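Local coordinates for putative oxidoreductase (Magnetospirillum magnetotacticum, PDB 3C1A), which is a putative oxidoreductase of the Gfo/Idh/MocA type that probably binds a nicotinamide dinucleotide on its Rossmann domain, its substrate not being established, at residues V11-I16 with V70-I75; I74-P79 with L97-L102; T81-T86 with P101-L106. One frame throughout, in Å; residues are numbered along the deposited sequence.

Contact 1. Residues V11-I16 with V70-I75; sequences VRLALI and VEAVII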
loop_
_atom_site.group_PDB
_atom_site.type_symbol
_atom_site.label_atom_id
_atom_site.label_comp_id
_atom_site.label_asym_id
_atom_site.label_seq_id
_atom_site.Cartn_x
_atom_site.Cartn_y
_atom_site.Cartn_z
ATOM N N VAL A 11 1.456 5.996 -22.318
ATOM C CA VAL A 11 2.444 5.089 -21.772
ATOM C C VAL A 11 1.844 3.679 -21.818
ATOM O O VAL A 11 0.711 3.461 -21.385
ATOM C CB VAL A 11 2.851 5.485 -20.321
ATOM C CG1 VAL A 11 3.714 4.393 -19.675
ATOM C CG2 VAL A 11 3.582 6.862 -20.304
ATOM N N ARG A 12 2.599 2.730 -22.356
ATOM C CA ARG A 12 2.059 1.411 -22.626
ATOM C C ARG A 12 2.306 0.499 -21.435
ATOM O O ARG A 12 3.424 0.128 -21.159
ATOM C CB ARG A 12 2.648 0.906 -23.931
ATOM C CG ARG A 12 2.357 1.899 -25.105
ATOM C CD ARG A 12 2.996 1.440 -26.393
ATOM N NE ARG A 12 4.455 1.435 -26.311
ATOM C CZ ARG A 12 5.220 2.507 -26.519
ATOM N NH1 ARG A 12 4.699 3.698 -26.816
ATOM N NH2 ARG A 12 6.534 2.400 -26.412
ATOM N N LEU A 13 1.232 0.205 -20.722
ATOM C CA LEU A 13 1.254 -0.596 -19.519
ATOM C C LEU A 13 0.718 -1.964 -19.744
ATOM O O LEU A 13 -0.159 -2.167 -20.563
ATOM C CB LEU A 13 0.410 0.044 -18.412
ATOM C CG LEU A 13 0.738 1.447 -17.957
ATOM C CD1 LEU A 13 -0.276 1.873 -16.847
ATOM C CD2 LEU A 13 2.173 1.521 -17.481
ATOM N N ALA A 14 1.248 -2.918 -18.986
ATOM C CA ALA A 14 0.689 -4.257 -18.974
ATOM C C ALA A 14 0.406 -4.663 -17.526
ATOM O O ALA A 14 1.061 -4.184 -16.600
ATOM C CB ALA A 14 1.634 -5.244 -19.649
ATOM N N LEU A 15 -0.587 -5.530 -17.343
ATOM C CA LEU A 15 -0.998 -5.965 -16.021
ATOM C C LEU A 15 -0.861 -7.481 -15.892
ATOM O O LEU A 15 -1.308 -8.261 -16.779
ATOM C CB LEU A 15 -2.440 -5.526 -15.775
ATOM C CG LEU A 15 -3.161 -5.992 -14.505
ATOM C CD1 LEU A 15 -2.415 -5.509 -13.277
ATOM C CD2 LEU A 15 -4.605 -5.491 -14.516
ATOM N N ILE A 16 -0.169 -7.908 -14.842
ATOM C CA ILE A 16 -0.062 -9.303 -14.569
ATOM C C ILE A 16 -0.884 -9.454 -13.288
ATOM O O ILE A 16 -0.511 -8.915 -12.239
ATOM C CB ILE A 16 1.383 -9.792 -14.412
ATOM C CG1 ILE A 16 2.164 -9.558 -15.721
ATOM C CG2 ILE A 16 1.360 -11.252 -13.999
ATOM C CD1 ILE A 16 3.660 -9.621 -15.588
ATOM N N VAL A 70 5.674 -3.000 -24.445
ATOM C CA VAL A 70 5.280 -2.738 -23.057
ATOM C C VAL A 70 6.350 -1.871 -22.438
ATOM O O VAL A 70 7.517 -2.232 -22.456
ATOM C CB VAL A 70 5.117 -4.050 -22.249
ATOM C CG1 VAL A 70 5.001 -3.759 -20.775
ATOM C CG2 VAL A 70 3.900 -4.837 -22.747
ATOM N N GLU A 71 5.959 -0.734 -21.881
ATOM C CA GLU A 71 6.916 0.161 -21.216
ATOM C C GLU A 71 7.089 -0.136 -19.713
ATOM O O GLU A 71 8.151 0.128 -19.146
ATOM C CB GLU A 71 6.492 1.602 -21.416
ATOM C CG GLU A 71 6.618 2.029 -22.864
ATOM C CD GLU A 71 6.289 3.473 -23.081
ATOM O OE1 GLU A 71 7.204 4.313 -22.985
ATOM O OE2 GLU A 71 5.120 3.755 -23.397
ATOM N N ALA A 72 6.032 -0.659 -19.087
ATOM C CA ALA A 72 5.949 -0.820 -17.636
ATOM C C ALA A 72 4.942 -1.908 -17.290
ATOM O O ALA A 72 3.997 -2.130 -18.027
ATOM C CB ALA A 72 5.539 0.529 -16.970
ATOM N N VAL A 73 5.183 -2.598 -16.174
ATOM C CA VAL A 73 4.362 -3.735 -15.733
ATOM C C VAL A 73 3.766 -3.458 -14.343
ATOM O O VAL A 73 4.500 -3.073 -13.427
ATOM C CB VAL A 73 5.195 -5.050 -15.655
ATOM C CG1 VAL A 73 4.301 -6.231 -15.312
ATOM C CG2 VAL A 73 5.960 -5.309 -16.978
ATOM N N ILE A 74 2.450 -3.647 -14.198
ATOM C CA ILE A 74 1.808 -3.654 -12.908
ATOM C C ILE A 74 1.666 -5.129 -12.434
ATOM O O ILE A 74 1.053 -5.977 -13.125
ATOM C CB ILE A 74 0.422 -2.980 -12.992
ATOM C CG1 ILE A 74 0.548 -1.559 -13.577
ATOM C CG2 ILE A 74 -0.295 -2.980 -11.636
ATOM C CD1 ILE A 74 -0.776 -0.745 -13.544
ATOM N N ILE A 75 2.261 -5.448 -11.292
ATOM C CA ILE A 75 2.244 -6.790 -10.766
ATOM C C ILE A 75 1.212 -6.839 -9.596
ATOM O O ILE A 75 1.473 -6.367 -8.483
ATOM C CB ILE A 75 3.713 -7.244 -10.356
ATOM C CG1 ILE A 75 4.623 -7.248 -11.597
ATOM C CG2 ILE A 75 3.708 -8.592 -9.743
ATOM C CD1 ILE A 75 6.121 -7.231 -11.274
HETATM O O HOH W 1 8.284 5.192 -25.719
#

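Contact 2. Residues I74-P79 with L97-L102; sequences IIATPP and LVEKPL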
loop_
_atom_site.group_PDB
_atom_site.type_symbol
_atom_site.label_atom_id
_atom_site.label_comp_id
_atom_site.label_asym_id
_atom_site.label_seq_id
_atom_site.Cartn_x
_atom_site.Cartn_y
_atom_site.Cartn_z
ATOM N N ILE A 74 2.450 -3.647 -14.198
ATOM C CA ILE A 74 1.808 -3.654 -12.908
ATOM C C ILE A 74 1.666 -5.129 -12.434
ATOM O O ILE A 74 1.053 -5.977 -13.125
ATOM C CB ILE A 74 0.422 -2.980 -12.992
ATOM C CG1 ILE A 74 0.548 -1.559 -13.577
ATOM C CG2 ILE A 74 -0.295 -2.980 -11.636
ATOM C CD1 ILE A 74 -0.776 -0.745 -13.544
ATOM N N ILE A 75 2.261 -5.448 -11.292
ATOM C CA ILE A 75 2.244 -6.790 -10.766
ATOM C C ILE A 75 1.212 -6.839 -9.596
ATOM O O ILE A 75 1.473 -6.367 -8.483
ATOM C CB ILE A 75 3.713 -7.244 -10.356
ATOM C CG1 ILE A 75 4.623 -7.248 -11.597
ATOM C CG2 ILE A 75 3.708 -8.592 -9.743
ATOM C CD1 ILE A 75 6.121 -7.231 -11.274
ATOM N N ALA A 76 0.034 -7.398 -9.887
ATOM C CA ALA A 76 -1.049 -7.553 -8.928
ATOM C C ALA A 76 -1.375 -9.052 -8.741
ATOM O O ALA A 76 -2.473 -9.504 -9.008
ATOM C CB ALA A 76 -2.240 -6.757 -9.403
ATOM N N THR A 77 -0.371 -9.817 -8.314
ATOM C CA THR A 77 -0.469 -11.257 -8.100
ATOM C C THR A 77 -0.373 -11.542 -6.568
ATOM O O THR A 77 -0.093 -10.634 -5.791
ATOM C CB THR A 77 0.664 -12.020 -8.881
ATOM O OG1 THR A 77 1.956 -11.587 -8.444
ATOM C CG2 THR A 77 0.558 -11.819 -10.406
ATOM N N PRO A 78 -0.598 -12.806 -6.127
ATOM C CA PRO A 78 -0.408 -13.065 -4.701
ATOM C C PRO A 78 1.028 -12.704 -4.337
ATOM O O PRO A 78 1.924 -12.860 -5.174
ATOM C CB PRO A 78 -0.661 -14.577 -4.585
ATOM C CG PRO A 78 -1.612 -14.859 -5.725
ATOM C CD PRO A 78 -1.038 -14.015 -6.838
ATOM N N PRO A 79 1.262 -12.215 -3.114
ATOM C CA PRO A 79 2.577 -11.657 -2.786
ATOM C C PRO A 79 3.726 -12.627 -2.828
ATOM O O PRO A 79 4.816 -12.206 -3.134
ATOM C CB PRO A 79 2.409 -11.115 -1.360
ATOM C CG PRO A 79 1.030 -11.412 -0.947
ATOM C CD PRO A 79 0.324 -12.168 -1.983
ATOM N N LEU A 97 5.284 -1.460 -11.029
ATOM C CA LEU A 97 4.437 -1.080 -9.897
ATOM C C LEU A 97 3.887 -2.352 -9.321
ATOM O O LEU A 97 3.114 -3.046 -10.003
ATOM C CB LEU A 97 3.262 -0.177 -10.349
ATOM C CG LEU A 97 2.299 0.246 -9.220
ATOM C CD1 LEU A 97 2.953 1.113 -8.109
ATOM C CD2 LEU A 97 1.092 0.988 -9.825
ATOM N N VAL A 98 4.380 -2.752 -8.130
ATOM C CA VAL A 98 3.956 -3.995 -7.526
ATOM C C VAL A 98 3.103 -3.779 -6.306
ATOM O O VAL A 98 3.374 -2.901 -5.475
ATOM C CB VAL A 98 5.166 -4.872 -7.152
ATOM C CG1 VAL A 98 6.094 -4.086 -6.312
ATOM C CG2 VAL A 98 4.682 -6.147 -6.512
ATOM N N GLU A 99 2.064 -4.592 -6.181
ATOM C CA GLU A 99 1.078 -4.346 -5.140
ATOM C C GLU A 99 1.769 -4.683 -3.811
ATOM O O GLU A 99 2.750 -5.402 -3.803
ATOM C CB GLU A 99 -0.208 -5.148 -5.405
ATOM C CG GLU A 99 -1.456 -4.476 -4.870
ATOM C CD GLU A 99 -2.617 -5.447 -4.783
ATOM O OE1 GLU A 99 -2.741 -6.291 -5.698
ATOM O OE2 GLU A 99 -3.380 -5.379 -3.790
ATOM N N LYS A 100 1.327 -4.067 -2.716
ATOM C CA LYS A 100 1.804 -4.411 -1.362
ATOM C C LYS A 100 1.191 -5.729 -0.873
ATOM O O LYS A 100 0.127 -6.119 -1.330
ATOM C CB LYS A 100 1.443 -3.296 -0.361
ATOM C CG LYS A 100 -0.065 -2.951 -0.326
ATOM C CD LYS A 100 -0.369 -1.860 0.694
ATOM N N PRO A 101 1.875 -6.442 0.046
ATOM C CA PRO A 101 3.228 -6.191 0.498
ATOM C C PRO A 101 4.244 -6.556 -0.590
ATOM O O PRO A 101 4.001 -7.463 -1.381
ATOM C CB PRO A 101 3.375 -7.121 1.709
ATOM C CG PRO A 101 2.473 -8.190 1.502
ATOM C CD PRO A 101 1.291 -7.599 0.728
ATOM N N LEU A 102 5.364 -5.856 -0.626
ATOM C CA LEU A 102 6.382 -6.081 -1.628
ATOM C C LEU A 102 6.618 -7.593 -1.815
ATOM O O LEU A 102 6.600 -8.123 -2.930
ATOM C CB LEU A 102 7.683 -5.400 -1.195
ATOM C CG LEU A 102 8.974 -5.656 -1.997
ATOM C CD1 LEU A 102 8.674 -5.412 -3.551
ATOM C CD2 LEU A 102 10.062 -4.744 -1.609
HETATM O O HOH W 2 -0.411 -8.537 -4.590
#

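Contact 3. Residues T81-T86 with P101-L106; sequences THAEIT and PLTLDL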
loop_
_atom_site.group_PDB
_atom_site.type_symbol
_atom_site.label_atom_id
_atom_site.label_comp_id
_atom_site.label_asym_id
_atom_site.label_seq_id
_atom_site.Cartn_x
_atom_site.Cartn_y
_atom_site.Cartn_z
ATOM N N THR A 81 4.367 -14.535 -5.076
ATOM C CA THR A 81 4.867 -14.556 -6.453
ATOM C C THR A 81 5.499 -13.226 -6.935
ATOM O O THR A 81 5.987 -13.133 -8.086
ATOM C CB THR A 81 3.766 -14.949 -7.423
ATOM O OG1 THR A 81 2.763 -13.914 -7.488
ATOM C CG2 THR A 81 3.155 -16.284 -7.024
ATOM N N HIS A 82 5.477 -12.202 -6.074
ATOM C CA HIS A 82 5.986 -10.884 -6.465
ATOM C C HIS A 82 7.454 -10.884 -6.868
ATOM O O HIS A 82 7.801 -10.275 -7.871
ATOM C CB HIS A 82 5.789 -9.823 -5.387
ATOM C CG HIS A 82 4.374 -9.405 -5.161
ATOM N ND1 HIS A 82 4.025 -8.565 -4.121
ATOM C CD2 HIS A 82 3.225 -9.691 -5.819
ATOM C CE1 HIS A 82 2.723 -8.342 -4.170
ATOM N NE2 HIS A 82 2.210 -9.039 -5.170
ATOM N N ALA A 83 8.323 -11.523 -6.087
ATOM C CA ALA A 83 9.746 -11.428 -6.324
ATOM C C ALA A 83 10.109 -12.035 -7.708
ATOM O O ALA A 83 10.869 -11.450 -8.469
ATOM C CB ALA A 83 10.512 -12.129 -5.190
ATOM N N GLU A 84 9.535 -13.183 -8.066
ATOM C CA GLU A 84 9.890 -13.826 -9.355
ATOM C C GLU A 84 9.503 -12.951 -10.552
ATOM O O GLU A 84 10.258 -12.774 -11.502
ATOM C CB GLU A 84 9.157 -15.145 -9.480
ATOM C CG GLU A 84 9.542 -15.942 -10.682
ATOM C CD GLU A 84 8.652 -17.164 -10.902
ATOM O OE1 GLU A 84 7.608 -17.299 -10.218
ATOM O OE2 GLU A 84 9.000 -17.988 -11.780
ATOM N N ILE A 85 8.308 -12.406 -10.496
ATOM C CA ILE A 85 7.802 -11.613 -11.634
ATOM C C ILE A 85 8.519 -10.273 -11.705
ATOM O O ILE A 85 8.880 -9.817 -12.800
ATOM C CB ILE A 85 6.290 -11.409 -11.555
ATOM C CG1 ILE A 85 5.571 -12.753 -11.461
ATOM C CG2 ILE A 85 5.773 -10.615 -12.733
ATOM C CD1 ILE A 85 4.072 -12.590 -11.428
ATOM N N THR A 86 8.755 -9.662 -10.545
ATOM C CA THR A 86 9.492 -8.387 -10.466
ATOM C C THR A 86 10.919 -8.501 -10.980
ATOM O O THR A 86 11.376 -7.689 -11.736
ATOM C CB THR A 86 9.489 -7.813 -9.013
ATOM O OG1 THR A 86 8.137 -7.655 -8.543
ATOM C CG2 THR A 86 10.204 -6.501 -8.942
ATOM N N PRO A 101 1.875 -6.442 0.046
ATOM C CA PRO A 101 3.228 -6.191 0.498
ATOM C C PRO A 101 4.244 -6.556 -0.590
ATOM O O PRO A 101 4.001 -7.463 -1.381
ATOM C CB PRO A 101 3.375 -7.121 1.709
ATOM C CG PRO A 101 2.473 -8.190 1.502
ATOM C CD PRO A 101 1.291 -7.599 0.728
ATOM N N LEU A 102 5.364 -5.856 -0.626
ATOM C CA LEU A 102 6.382 -6.081 -1.628
ATOM C C LEU A 102 6.618 -7.593 -1.815
ATOM O O LEU A 102 6.600 -8.123 -2.930
ATOM C CB LEU A 102 7.683 -5.400 -1.195
ATOM C CG LEU A 102 8.974 -5.656 -1.997
ATOM C CD1 LEU A 102 8.674 -5.412 -3.551
ATOM C CD2 LEU A 102 10.062 -4.744 -1.609
ATOM N N THR A 103 6.910 -8.254 -0.701
ATOM C CA THR A 103 7.041 -9.685 -0.648
ATOM C C THR A 103 6.544 -10.115 0.728
ATOM O O THR A 103 6.092 -9.286 1.519
ATOM C CB THR A 103 8.484 -10.183 -0.834
ATOM O OG1 THR A 103 9.302 -9.776 0.282
ATOM C CG2 THR A 103 9.089 -9.656 -2.145
ATOM N N LEU A 104 6.596 -11.413 0.993
ATOM C CA LEU A 104 6.326 -11.929 2.325
ATOM C C LEU A 104 7.637 -12.463 2.895
ATOM O O LEU A 104 7.608 -13.256 3.812
ATOM C CB LEU A 104 5.273 -13.046 2.300
ATOM C CG LEU A 104 3.937 -12.742 1.616
ATOM C CD1 LEU A 104 3.078 -14.008 1.626
ATOM C CD2 LEU A 104 3.162 -11.592 2.249
ATOM N N ASP A 105 8.773 -12.017 2.350
ATOM C CA ASP A 105 10.065 -12.603 2.670
ATOM C C ASP A 105 11.151 -11.553 2.507
ATOM O O ASP A 105 11.283 -10.972 1.420
ATOM C CB ASP A 105 10.340 -13.744 1.708
ATOM C CG ASP A 105 11.639 -14.419 2.000
ATOM O OD1 ASP A 105 11.687 -15.128 3.020
ATOM O OD2 ASP A 105 12.629 -14.204 1.270
ATOM N N LEU A 106 11.965 -11.341 3.539
ATOM C CA LEU A 106 13.001 -10.288 3.480
ATOM C C LEU A 106 14.035 -10.518 2.384
ATOM O O LEU A 106 14.299 -9.621 1.581
ATOM C CB LEU A 106 13.718 -10.114 4.811
ATOM C CG LEU A 106 14.672 -8.917 4.941
ATOM C CD1 LEU A 106 13.999 -7.601 4.648
ATOM C CD2 LEU A 106 15.215 -8.894 6.342
#

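Contact 1. Residues V11-I16 with V70-I75
Val70 meets Ala14 first: its two methyls sit about equally close to Ala14 CB, CG1 at 3.8 Å, just before the two chains settle into strand pairing. Glu71 makes the polar end of the contact. Its backbone N gives a hydrogen bond to Arg12 O, while its side chain turns back over the same residue: with CG anti to the carbonyl carbon (chi1 -68°) and the chain extended beyond it, the carboxylate is carried back along Arg12, where OE2 accepts the backbone N of Arg12 at 2.9 Å. The N-H meets OE2 on its anti side, about 30° out of the carboxylate plane. The same oxygen lies over the centre of the Arg12 guanidinium, 3.3 Å above its plane, and the two flat groups stack 12° apart; this is an attraction of charges, with no N-H aimed at OE2. Arg292 adds a second salt bridge to OE2, and Arg12 NE turns to Glu69 O. An alanine in place of Glu71 would probably leave the Arg12 N-H without its acceptor and the two arginines without their shared counter-charge. From Ala72 on, the strands run parallel as neighbours at the centre of the Rossmann sheet. Ala72 O takes the N-H of Ala14, and its CB touches Leu13 CD2 on the face that also carries Leu15 and Ile74. On the other face Val73 CG1 lies against Ile16 CD1. Ile74 bonds twice, its N to Ala14 O and its O to Ile16 N, the latter at 2.9 Å and almost straight. Its CG2 packs against Leu15 CD1, and Ile75 continues the pairing opposite Ile16.

Contact 2. Residues I74-P79 with L97-L102
Ile75 and Glu99 are tied by a backbone bond, Glu99 N to Ile75 O at 3.0 Å, and Ile75 also gives its own N-H to Leu97 O, two residues before Glu99. These two bonds join parallel strands running side by side, only 9° between their directions. Leu97 O also receives a close CA-H contact from Ile74 CA, at 3.2 Å. On the face where Ile75 and Val98 lie, Val98 puts CG2 anti to its backbone N, and that methyl reaches Ile75 CB at 4.1 Å.

The Glu99 side chain can be followed outward. CB rests 3.7 Å from Ile75 O, beside the very oxygen that its own backbone N holds. CG continues anti to the backbone N (chi1 -150°), and the extended chain carries the carboxylate alongside Ala76. There OE1 comes to 3.8 Å from Ala76 CB, a touch of oxygen on methyl. A water lies near both Glu99 OE1 and Thr77 O, but its implausibly short approach to Thr77 O makes a bridge between them doubtful.

Further along, the chains meet again through two prolines. Pro79 CB packs on Pro101 CG, at 4.1 Å, the second ring following a cis peptide bond after Lys100.

Strands 72-76 and 95-99 are the two strands of a beta-alpha-beta unit whose crossover is helix 82-91. That helix covers Ile75 and Val98, helix 25-31 meets Ile74 and Glu99 through Tyr25, and strand 123-126 lies beyond, with Trp124 against Leu97 and Val125 against Val98.

Contact 3. Residues T81-T86 with P101-L106
His82, in the first turn of the crossover helix of a Rossmann beta-alpha-beta unit, reaches Pro101 and Leu102 in the loop that follows the next strand. Its CG stands beside the backbone N (chi1 -70°), which brings ND1 up to two successive carbonyls. ND1 donates to Leu102 O at 2.9 Å; the oxygen lies in the ring plane, yet the N-H arrives from above the carbonyl plane, 60° out of it, and the bond is bent to 142°. Pro101 O, 3.0 Å from ND1, shares the same N-H as a weak second acceptor. The other ring nitrogen, NE2, bonds to Thr77 O, so both nitrogens of this buried ring are engaged by backbone oxygens, which holds the ring against rotation.

His82 O accepts from two donors, Thr86 N and Thr86 OG1, the latter 2.7 Å from His82 O. In the loop, Thr103 OG1 donates to Asp105 O, while Asp105 caps the start of helix 106-119 through OD2 and Glu108 N. The apolar share of the contact is small: Thr103 CG2, turned to stand beside its own backbone N, meets Ala83 CB methyl to methyl at 4.2 Å.

All three contacts are buried within the Rossmann domain. Contacts 1 and 2 share strand 72-76, pairing it with a different neighbour along each edge, and are joined directly where Ile16 O meets Ala76 N at 2.9 Å. Contact 3 joins the helix on one face of the sheet to the loop leaving strand 95-99, with its centre about 7 Å from that of contact 2 and about 17 Å from that of contact 1. Chemistry follows position: regular backbone bonding and aliphatic packing in the sheet, a charged cluster where contact 1 begins, and side-chain-to-carbonyl bonds in contact 3. Helix 82-91 links the three, Ile85 packing on both Ile16 and Ile75 and His82 on Val98.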